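Local coordinates for processed glycerol phosphate lipoteichoic acid synthase 2 (Bacillus subtilis, PDB 2W8D), which belongs to the lipoteichoic acid synthases, whose magnesium-binding sulfatase-like domain has the alpha/beta fold of the alkaline phosphatase superfamily, at residues K107-Q113 with I396-R402; D218-Y224 with G261-H266; R341-R347 with V385-L389. One frame throughout, in Å; residues are numbered along the deposited sequence.

Contact 1. Residues K107-Q113 with I396-R402; sequences KAQNTLQ and INGDLLR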
loop_
_atom_site.group_PDB
_atom_site.type_symbol
_atom_site.label_atom_id
_atom_site.label_comp_id
_atom_site.label_asym_id
_atom_site.label_seq_id
_atom_site.Cartn_x
_atom_site.Cartn_y
_atom_site.Cartn_z
ATOM N N LYS A 107 7.171 4.409 -17.147
ATOM C CA LYS A 107 6.160 5.437 -17.349
ATOM C C LYS A 107 6.419 6.689 -16.557
ATOM O O LYS A 107 5.478 7.465 -16.304
ATOM C CB LYS A 107 4.787 4.896 -16.962
ATOM C CG LYS A 107 4.280 3.791 -17.823
ATOM C CD LYS A 107 4.192 4.228 -19.286
ATOM C CE LYS A 107 3.609 3.121 -20.129
ATOM N NZ LYS A 107 3.764 3.418 -21.604
ATOM N N ALA A 108 7.683 6.901 -16.176
ATOM C CA ALA A 108 8.052 8.051 -15.327
ATOM C C ALA A 108 7.950 9.410 -16.041
ATOM O O ALA A 108 7.976 10.448 -15.377
ATOM C CB ALA A 108 9.424 7.868 -14.634
ATOM N N GLN A 109 7.785 9.382 -17.361
ATOM C CA GLN A 109 7.525 10.588 -18.146
ATOM C C GLN A 109 6.032 10.812 -18.412
ATOM O O GLN A 109 5.656 11.819 -19.040
ATOM C CB GLN A 109 8.261 10.564 -19.487
ATOM C CG GLN A 109 9.734 10.888 -19.449
ATOM C CD GLN A 109 10.340 10.721 -20.854
ATOM O OE1 GLN A 109 10.441 9.594 -21.347
ATOM N NE2 GLN A 109 10.686 11.840 -21.530
ATOM N N ASN A 110 5.174 9.899 -17.950
ATOM C CA ASN A 110 3.735 10.188 -18.021
ATOM C C ASN A 110 3.407 11.510 -17.281
ATOM O O ASN A 110 4.143 11.894 -16.364
ATOM C CB ASN A 110 2.886 9.007 -17.499
ATOM C CG ASN A 110 2.492 8.028 -18.614
ATOM O OD1 ASN A 110 3.196 7.889 -19.626
ATOM N ND2 ASN A 110 1.364 7.366 -18.442
ATOM N N THR A 111 2.341 12.204 -17.692
ATOM C CA THR A 111 1.790 13.291 -16.889
ATOM C C THR A 111 0.883 12.713 -15.789
ATOM O O THR A 111 -0.061 11.964 -16.058
ATOM C CB THR A 111 1.020 14.330 -17.750
ATOM O OG1 THR A 111 1.912 14.949 -18.719
ATOM C CG2 THR A 111 0.379 15.406 -16.853
ATOM N N LEU A 112 1.188 13.046 -14.542
ATOM C CA LEU A 112 0.458 12.497 -13.412
ATOM C C LEU A 112 -0.240 13.567 -12.570
ATOM O O LEU A 112 0.157 14.738 -12.565
ATOM C CB LEU A 112 1.401 11.651 -12.548
ATOM C CG LEU A 112 2.002 10.414 -13.219
ATOM C CD1 LEU A 112 2.863 9.712 -12.227
ATOM C CD2 LEU A 112 0.924 9.481 -13.753
ATOM N N GLN A 113 -1.290 13.152 -11.865
ATOM C CA GLN A 113 -2.018 14.059 -10.988
ATOM C C GLN A 113 -2.145 13.399 -9.625
ATOM O O GLN A 113 -3.230 13.068 -9.163
ATOM C CB GLN A 113 -3.343 14.484 -11.628
ATOM C CG GLN A 113 -3.071 15.078 -13.011
ATOM C CD GLN A 113 -4.291 15.338 -13.864
ATOM O OE1 GLN A 113 -5.282 14.648 -13.754
ATOM N NE2 GLN A 113 -4.198 16.331 -14.760
ATOM N N ILE A 396 -2.923 5.042 -18.675
ATOM C CA ILE A 396 -1.497 4.863 -18.564
ATOM C C ILE A 396 -0.836 4.677 -19.925
ATOM O O ILE A 396 0.183 5.320 -20.213
ATOM C CB ILE A 396 -1.174 3.758 -17.544
ATOM C CG1 ILE A 396 -0.841 4.414 -16.191
ATOM C CG2 ILE A 396 -0.020 2.935 -17.961
ATOM C CD1 ILE A 396 -1.914 4.382 -15.305
ATOM N N ASN A 397 -1.447 3.850 -20.776
ATOM C CA ASN A 397 -0.915 3.558 -22.096
ATOM C C ASN A 397 -0.975 4.763 -23.020
ATOM O O ASN A 397 -0.109 4.925 -23.871
ATOM C CB ASN A 397 -1.670 2.403 -22.773
ATOM C CG ASN A 397 -1.592 1.096 -21.993
ATOM O OD1 ASN A 397 -0.701 0.895 -21.170
ATOM N ND2 ASN A 397 -2.542 0.198 -22.252
ATOM N N GLY A 398 -2.037 5.561 -22.909
ATOM C CA GLY A 398 -2.193 6.713 -23.796
ATOM C C GLY A 398 -1.770 8.005 -23.121
ATOM O O GLY A 398 -2.010 9.069 -23.663
ATOM N N ASP A 399 -1.182 7.916 -21.909
ATOM C CA ASP A 399 -0.742 9.107 -21.173
ATOM C C ASP A 399 -1.832 10.211 -21.256
ATOM O O ASP A 399 -1.588 11.337 -21.711
ATOM C CB ASP A 399 0.637 9.574 -21.688
ATOM C CG ASP A 399 1.243 10.683 -20.840
ATOM O OD1 ASP A 399 0.860 10.801 -19.655
ATOM O OD2 ASP A 399 2.097 11.450 -21.347
ATOM N N LEU A 400 -3.028 9.865 -20.794
ATOM C CA LEU A 400 -4.250 10.630 -21.087
ATOM C C LEU A 400 -4.399 11.874 -20.237
ATOM O O LEU A 400 -5.095 12.822 -20.624
ATOM C CB LEU A 400 -5.507 9.750 -20.930
ATOM C CG LEU A 400 -5.743 8.684 -21.996
ATOM C CD1 LEU A 400 -7.095 8.028 -21.787
ATOM C CD2 LEU A 400 -5.636 9.270 -23.424
ATOM N N LEU A 401 -3.758 11.858 -19.076
ATOM C CA LEU A 401 -3.761 13.007 -18.177
ATOM C C LEU A 401 -3.111 14.294 -18.760
ATOM O O LEU A 401 -3.321 15.375 -18.216
ATOM C CB LEU A 401 -3.236 12.615 -16.780
ATOM C CG LEU A 401 -4.065 11.520 -16.068
ATOM C CD1 LEU A 401 -3.455 11.056 -14.723
ATOM C CD2 LEU A 401 -5.519 11.911 -15.857
ATOM N N ARG A 402 -2.366 14.202 -19.865
ATOM C CA ARG A 402 -1.988 15.413 -20.631
ATOM C C ARG A 402 -3.219 16.211 -21.096
ATOM O O ARG A 402 -3.128 17.411 -21.374
ATOM C CB ARG A 402 -1.151 15.072 -21.879
ATOM C CG ARG A 402 0.194 14.419 -21.601
ATOM C CD ARG A 402 0.825 13.984 -22.877
ATOM N NE ARG A 402 0.185 12.784 -23.427
ATOM C CZ ARG A 402 0.304 12.372 -24.691
ATOM N NH1 ARG A 402 1.005 13.092 -25.556
ATOM N NH2 ARG A 402 -0.312 11.258 -25.101
HETATM O O HOH W 1 2.327 6.003 -21.827
HETATM O O HOH W 2 3.577 13.411 -20.252
HETATM O O HOH W 3 -1.182 10.505 -18.173
#

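Contact 2. Residues D218-Y224 with G261-H266; sequences DSVVDNY and GISENH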
loop_
_atom_site.group_PDB
_atom_site.type_symbol
_atom_site.label_atom_id
_atom_site.label_comp_id
_atom_site.label_asym_id
_atom_site.label_seq_id
_atom_site.Cartn_x
_atom_site.Cartn_y
_atom_site.Cartn_z
ATOM N N ASP A 218 11.504 -25.276 5.985
ATOM C CA ASP A 218 11.846 -24.377 4.903
ATOM C C ASP A 218 12.312 -23.071 5.531
ATOM O O ASP A 218 11.556 -22.397 6.231
ATOM C CB ASP A 218 10.627 -24.181 4.005
ATOM C CG ASP A 218 10.835 -23.143 2.910
ATOM O OD1 ASP A 218 11.566 -22.140 3.110
ATOM O OD2 ASP A 218 10.206 -23.328 1.840
ATOM N N SER A 219 13.570 -22.737 5.273
ATOM C CA SER A 219 14.256 -21.704 5.995
ATOM C C SER A 219 13.831 -20.328 5.545
ATOM O O SER A 219 13.918 -19.377 6.316
ATOM C CB SER A 219 15.767 -21.890 5.861
ATOM O OG SER A 219 16.228 -21.509 4.584
ATOM N N VAL A 220 13.365 -20.192 4.305
ATOM C CA VAL A 220 12.761 -18.926 3.896
ATOM C C VAL A 220 11.530 -18.577 4.767
ATOM O O VAL A 220 11.416 -17.461 5.302
ATOM C CB VAL A 220 12.425 -18.923 2.379
ATOM C CG1 VAL A 220 11.544 -17.735 1.993
ATOM C CG2 VAL A 220 13.723 -18.875 1.567
ATOM N N VAL A 221 10.636 -19.547 4.903
ATOM C CA VAL A 221 9.421 -19.428 5.704
ATOM C C VAL A 221 9.743 -19.369 7.200
ATOM O O VAL A 221 9.144 -18.590 7.907
ATOM C CB VAL A 221 8.462 -20.619 5.457
ATOM C CG1 VAL A 221 7.357 -20.687 6.548
ATOM C CG2 VAL A 221 7.888 -20.581 4.026
ATOM N N ASP A 222 10.657 -20.208 7.665
ATOM C CA ASP A 222 11.137 -20.162 9.053
ATOM C C ASP A 222 11.629 -18.784 9.478
ATOM O O ASP A 222 11.334 -18.361 10.588
ATOM C CB ASP A 222 12.251 -21.189 9.324
ATOM C CG ASP A 222 11.744 -22.632 9.301
ATOM O OD1 ASP A 222 10.516 -22.856 9.209
ATOM O OD2 ASP A 222 12.585 -23.558 9.373
ATOM N N ASN A 223 12.346 -18.086 8.588
ATOM C CA ASN A 223 13.005 -16.813 8.929
ATOM C C ASN A 223 12.091 -15.617 8.713
ATOM O O ASN A 223 12.337 -14.513 9.224
ATOM C CB ASN A 223 14.288 -16.635 8.119
ATOM C CG ASN A 223 15.378 -17.600 8.541
ATOM O OD1 ASN A 223 15.322 -18.209 9.610
ATOM N ND2 ASN A 223 16.369 -17.758 7.693
ATOM N N TYR A 224 11.036 -15.836 7.940
ATOM C CA TYR A 224 10.029 -14.817 7.751
ATOM C C TYR A 224 9.578 -14.251 9.111
ATOM O O TYR A 224 9.472 -13.048 9.265
ATOM C CB TYR A 224 8.843 -15.425 7.025
ATOM C CG TYR A 224 7.812 -14.420 6.601
ATOM C CD1 TYR A 224 8.094 -13.455 5.615
ATOM C CD2 TYR A 224 6.549 -14.422 7.182
ATOM C CE1 TYR A 224 7.128 -12.527 5.232
ATOM C CE2 TYR A 224 5.572 -13.499 6.797
ATOM C CZ TYR A 224 5.853 -12.567 5.822
ATOM O OH TYR A 224 4.852 -11.697 5.450
ATOM N N GLY A 261 5.168 -11.780 0.677
ATOM C CA GLY A 261 6.563 -12.125 0.844
ATOM C C GLY A 261 6.840 -13.585 0.497
ATOM O O GLY A 261 7.951 -13.933 0.068
ATOM N N ILE A 262 5.841 -14.445 0.705
ATOM C CA ILE A 262 6.008 -15.879 0.501
ATOM C C ILE A 262 5.263 -16.355 -0.764
ATOM O O ILE A 262 4.027 -16.466 -0.757
ATOM C CB ILE A 262 5.478 -16.677 1.720
ATOM C CG1 ILE A 262 5.997 -16.099 3.055
ATOM C CG2 ILE A 262 5.840 -18.165 1.566
ATOM C CD1 ILE A 262 7.526 -16.146 3.172
ATOM N N SER A 263 6.009 -16.685 -1.817
ATOM C CA SER A 263 5.404 -17.202 -3.051
ATOM C C SER A 263 4.960 -18.678 -2.969
ATOM O O SER A 263 5.108 -19.345 -1.930
ATOM C CB SER A 263 6.350 -16.990 -4.219
ATOM O OG SER A 263 7.424 -17.893 -4.162
ATOM N N GLU A 264 4.417 -19.175 -4.082
ATOM C CA GLU A 264 4.005 -20.582 -4.248
ATOM C C GLU A 264 5.143 -21.607 -4.285
ATOM O O GLU A 264 4.892 -22.788 -4.126
ATOM C CB GLU A 264 3.063 -20.710 -5.446
ATOM C CG GLU A 264 1.707 -19.968 -5.226
ATOM C CD GLU A 264 0.577 -20.518 -6.113
ATOM O OE1 GLU A 264 0.164 -19.800 -7.069
ATOM O OE2 GLU A 264 0.099 -21.670 -5.853
ATOM N N ASN A 265 6.395 -21.156 -4.423
ATOM C CA ASN A 265 7.573 -22.034 -4.277
ATOM C C ASN A 265 7.707 -22.644 -2.865
ATOM O O ASN A 265 8.437 -23.646 -2.671
ATOM C CB ASN A 265 8.890 -21.298 -4.616
ATOM C CG ASN A 265 8.944 -20.757 -6.055
ATOM O OD1 ASN A 265 9.531 -19.705 -6.293
ATOM N ND2 ASN A 265 8.360 -21.473 -7.001
ATOM N N HIS A 266 7.005 -22.051 -1.906
ATOM C CA HIS A 266 7.044 -22.476 -0.498
ATOM C C HIS A 266 5.709 -23.033 -0.014
ATOM O O HIS A 266 5.417 -23.012 1.178
ATOM C CB HIS A 266 7.450 -21.281 0.384
ATOM C CG HIS A 266 8.638 -20.554 -0.150
ATOM N ND1 HIS A 266 9.921 -21.057 -0.051
ATOM C CD2 HIS A 266 8.730 -19.431 -0.894
ATOM C CE1 HIS A 266 10.757 -20.229 -0.654
ATOM N NE2 HIS A 266 10.057 -19.243 -1.181
#

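Contact 3. Residues R341-R347 with V385-L389; sequences REVIPFR and VKKEL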
loop_
_atom_site.group_PDB
_atom_site.type_symbol
_atom_site.label_atom_id
_atom_site.label_comp_id
_atom_site.label_asym_id
_atom_site.label_seq_id
_atom_site.Cartn_x
_atom_site.Cartn_y
_atom_site.Cartn_z
ATOM N N ARG A 341 -17.367 -0.305 -3.879
ATOM C CA ARG A 341 -17.399 -1.594 -4.610
ATOM C C ARG A 341 -16.462 -2.621 -3.986
ATOM O O ARG A 341 -15.400 -2.265 -3.516
ATOM C CB ARG A 341 -17.156 -1.427 -6.124
ATOM C CG ARG A 341 -15.733 -0.984 -6.550
ATOM C CD ARG A 341 -14.772 -2.174 -6.751
ATOM N NE ARG A 341 -13.419 -1.716 -7.069
ATOM C CZ ARG A 341 -12.508 -1.330 -6.174
ATOM N NH1 ARG A 341 -12.786 -1.337 -4.873
ATOM N NH2 ARG A 341 -11.319 -0.907 -6.586
ATOM N N GLU A 342 -16.853 -3.893 -3.968
ATOM C CA GLU A 342 -16.066 -4.909 -3.279
ATOM C C GLU A 342 -15.560 -6.021 -4.176
ATOM O O GLU A 342 -15.064 -7.024 -3.688
ATOM C CB GLU A 342 -16.871 -5.492 -2.136
ATOM C CG GLU A 342 -17.044 -4.495 -1.001
ATOM C CD GLU A 342 -17.660 -5.102 0.240
ATOM O OE1 GLU A 342 -18.864 -4.859 0.478
ATOM O OE2 GLU A 342 -16.949 -5.821 0.967
ATOM N N VAL A 343 -15.662 -5.839 -5.483
ATOM C CA VAL A 343 -15.141 -6.783 -6.433
ATOM C C VAL A 343 -13.714 -6.282 -6.748
ATOM O O VAL A 343 -13.554 -5.263 -7.407
ATOM C CB VAL A 343 -16.021 -6.822 -7.714
ATOM C CG1 VAL A 343 -15.537 -7.879 -8.654
ATOM C CG2 VAL A 343 -17.527 -7.091 -7.369
ATOM N N ILE A 344 -12.691 -6.998 -6.266
ATOM C CA ILE A 344 -11.333 -6.458 -6.223
ATOM C C ILE A 344 -10.493 -7.054 -7.332
ATOM O O ILE A 344 -10.178 -8.232 -7.298
ATOM C CB ILE A 344 -10.636 -6.677 -4.848
ATOM C CG1 ILE A 344 -11.558 -6.339 -3.649
ATOM C CG2 ILE A 344 -9.370 -5.852 -4.742
ATOM C CD1 ILE A 344 -12.160 -4.967 -3.696
ATOM N N PRO A 345 -10.131 -6.245 -8.338
ATOM C CA PRO A 345 -9.247 -6.819 -9.371
ATOM C C PRO A 345 -7.861 -7.109 -8.840
ATOM O O PRO A 345 -7.362 -6.391 -7.948
ATOM C CB PRO A 345 -9.128 -5.706 -10.421
ATOM C CG PRO A 345 -10.224 -4.763 -10.141
ATOM C CD PRO A 345 -10.580 -4.879 -8.673
ATOM N N PHE A 346 -7.265 -8.152 -9.411
ATOM C CA PHE A 346 -5.827 -8.418 -9.377
ATOM C C PHE A 346 -5.223 -7.963 -10.700
ATOM O O PHE A 346 -5.912 -7.935 -11.734
ATOM C CB PHE A 346 -5.585 -9.919 -9.235
ATOM C CG PHE A 346 -5.841 -10.449 -7.869
ATOM C CD1 PHE A 346 -6.439 -9.655 -6.890
ATOM C CD2 PHE A 346 -5.486 -11.766 -7.547
ATOM C CE1 PHE A 346 -6.702 -10.164 -5.585
ATOM C CE2 PHE A 346 -5.731 -12.282 -6.265
ATOM C CZ PHE A 346 -6.333 -11.467 -5.276
ATOM N N ARG A 347 -3.944 -7.606 -10.700
ATOM C CA ARG A 347 -3.321 -7.130 -11.943
ATOM C C ARG A 347 -3.456 -8.135 -13.140
ATOM O O ARG A 347 -3.605 -7.729 -14.289
ATOM C CB ARG A 347 -1.839 -6.716 -11.718
ATOM C CG ARG A 347 -1.233 -5.925 -12.890
ATOM C CD ARG A 347 -2.365 -5.679 -13.894
ATOM N NE ARG A 347 -2.338 -4.357 -14.414
ATOM C CZ ARG A 347 -3.018 -3.929 -15.456
ATOM N NH1 ARG A 347 -3.834 -4.729 -16.128
ATOM N NH2 ARG A 347 -2.836 -2.676 -15.825
ATOM N N VAL A 385 -14.628 -6.066 -13.464
ATOM C CA VAL A 385 -13.166 -6.167 -13.329
ATOM C C VAL A 385 -12.441 -5.755 -14.621
ATOM O O VAL A 385 -11.569 -4.888 -14.581
ATOM C CB VAL A 385 -12.707 -7.585 -12.860
ATOM C CG1 VAL A 385 -11.144 -7.780 -12.977
ATOM C CG2 VAL A 385 -13.193 -7.867 -11.428
ATOM N N LYS A 386 -12.839 -6.349 -15.754
ATOM C CA LYS A 386 -12.225 -6.075 -17.046
ATOM C C LYS A 386 -12.256 -4.590 -17.333
ATOM O O LYS A 386 -11.207 -4.013 -17.633
ATOM C CB LYS A 386 -12.886 -6.886 -18.180
ATOM C CG LYS A 386 -12.502 -8.387 -18.131
ATOM C CD LYS A 386 -13.122 -9.227 -19.262
ATOM C CE LYS A 386 -14.673 -9.115 -19.299
ATOM N NZ LYS A 386 -15.383 -10.209 -20.035
ATOM N N LYS A 387 -13.450 -3.995 -17.222
ATOM C CA LYS A 387 -13.670 -2.568 -17.392
ATOM C C LYS A 387 -12.831 -1.705 -16.427
ATOM O O LYS A 387 -12.218 -0.720 -16.857
ATOM C CB LYS A 387 -15.152 -2.225 -17.247
ATOM C CG LYS A 387 -15.887 -2.083 -18.558
ATOM C CD LYS A 387 -17.358 -2.361 -18.359
ATOM C CE LYS A 387 -18.079 -2.527 -19.692
ATOM N NZ LYS A 387 -18.986 -3.699 -19.612
ATOM N N GLU A 388 -12.781 -2.074 -15.142
ATOM C CA GLU A 388 -11.988 -1.315 -14.176
ATOM C C GLU A 388 -10.530 -1.283 -14.626
ATOM O O GLU A 388 -9.921 -0.225 -14.680
ATOM C CB GLU A 388 -12.149 -1.849 -12.726
ATOM C CG GLU A 388 -11.324 -1.062 -11.672
ATOM C CD GLU A 388 -11.734 -1.272 -10.198
ATOM O OE1 GLU A 388 -12.935 -1.527 -9.911
ATOM O OE2 GLU A 388 -10.836 -1.128 -9.315
ATOM N N LEU A 389 -9.979 -2.435 -14.977
ATOM C CA LEU A 389 -8.602 -2.530 -15.470
ATOM C C LEU A 389 -8.410 -1.796 -16.808
ATOM O O LEU A 389 -7.429 -1.077 -16.988
ATOM C CB LEU A 389 -8.180 -3.991 -15.590
ATOM C CG LEU A 389 -7.919 -4.730 -14.264
ATOM C CD1 LEU A 389 -7.524 -6.192 -14.568
ATOM C CD2 LEU A 389 -6.841 -4.007 -13.398
HETATM O O HOH W 4 -14.292 -4.303 -9.978
#

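Contact 1. Residues K107-Q113 with I396-R402
Three waters fill the gap between an irregular loop and a helix end, where just two direct hydrogen bonds cross. Asn110 ND2 donates to Ile396 O (3.0 Å), and Thr111 N to Asp399 OD1 (2.8 Å). The first acceptor belongs to the last turn of helix 380-397, which ends in a Schellman motif: Asp399, at positive phi, is its C' residue, with Leu400 N turned back to Ile395 O and a weak bond from Asp399 N to Ile396 O. This bend brings the Asp399 carboxylate to the loop that follows helix 103-106, just past the type I turn Lys107-Asn110. Water 2 links Gln109 O, Thr111 OG1 and Asp399 OD2, while water 3 donates to Thr111 O and Asp399 OD1 and accepts from Leu401 N. Lys107 NZ donates to water 1 (3.0 Å). Arg402 NE, 2.9 Å from Asp399 O, hydrogen-bonds back to the helix end. Leu401 is most covered, its CB against Thr111 O (3.3 Å) and CD2 against Gln113 OE1 (3.5 Å); Gln113 NE2 bonds to Tyr404 O.

Contact 2. Residues D218-Y224 with G261-H266
This is a helix-to-loop packing contact near the magnesium site of the sulfatase-like domain, a member of the alkaline phosphatase superfamily with a central, largely parallel sheet. The first turns of helix 219-244 meet the loop that leaves strand 251-257 and leads into helix 267-273. That loop follows directly on Asp258 and His259, two of the magnesium ligands, and Gly261 CA lies about 8 Å from the ion. The backbones stay well apart, with the CA atoms of Val221 and Ile262 7.2 Å from each other, so side chains fill the space between them. Ile262 reaches toward the helix: its CD1 sits over one face of the Tyr224 ring, 4.1 Å from the centroid, in a CH-pi contact, while its CG2 packs against Val221 CG2 at 4.0 Å. Tyr224 is held from beyond the contact, its hydroxyl hydrogen-bonded to Ser41 O and Gln43 N, and its ring stands edge-to-face with Phe202. Opposite Gly261 there is little room, since a CB there would come within 3.0 Å of Tyr224 CE1. At the other end His266, the N-cap residue of helix 267-273, faces the beginning of helix 219-244. Val220 CG1 covers one face of its imidazole, 4.0 Å from the centroid, and Val221 CG2 touches His266 CB at 3.7 Å. Asp218 connects the two helix starts: as N-cap residue it accepts from Val221 N through OD1 (3.3 Å), while its OD2 takes a hydrogen bond from His266 ND1, 3.0 Å away at the ring edge.

Contact 3. Residues R341-R347 with V385-L389
A two-pronged salt bridge joins the loop leading into strand 344-345 to the middle of helix 380-397. Arg341 NE donates to Glu388 OE1 (2.9 Å) and Arg341 NH2 to Glu388 OE2 (2.8 Å), both nearly straight, so that guanidinium and carboxylate meet edge to edge. Each group has further partners: Arg341 NH2 also pairs with Asp312, Glu388 OE2 accepts from the Tyr96 hydroxyl, and Glu388 OE1 accepts a hydrogen bond from water 4 (3.1 Å), which also donates to Val343 O (2.8 Å). Beside this pair the packing is apolar. Val343 CG1 lies 3.6 Å from Val385 CG2, and Pro345 CB touches Val385 CG1 (3.9 Å) and Leu389 CD2 (4.1 Å). Strand 344-345 is an outermost strand of a five-stranded antiparallel sheet, bonded through Ile344 to Ile352, and the helix packs beside it. Farther along, Leu389 CD2 rests over one face of the Arg347 guanidinium, 4.1 Å from Arg347 NH1; Arg347 NH2 forms a salt bridge with Asp393 and a hydrogen bond to Pro97 O. The buried Glu388 carboxylate has donors at both oxygens, though it shares Arg341 with Asp312, which implies a charged group largely satisfied by hydrogen bonds beside an apolar patch.

Going from the N terminus, the chain first passes 107-113, the opening end of contact 1, within the sulfatase-like domain. It then runs through 218-224 and 261-266, where contact 2 closes a short loop made of helix 219-244 and strand 251-257, next to the magnesium site. Contact 3 follows in series: 341-347 and 385-389 enclose most of the C-terminal antiparallel sheet. Shortly afterwards 396-402 returns to 107-113 and closes contact 1, so that contacts 2 and 3 are both nested in its loop and none cross. Contacts 1 and 3 share helix 380-397, tying it to the sulfatase-like domain and the C-terminal sheet respectively; contact 2 lies about 37 Å from contact 1 between centres.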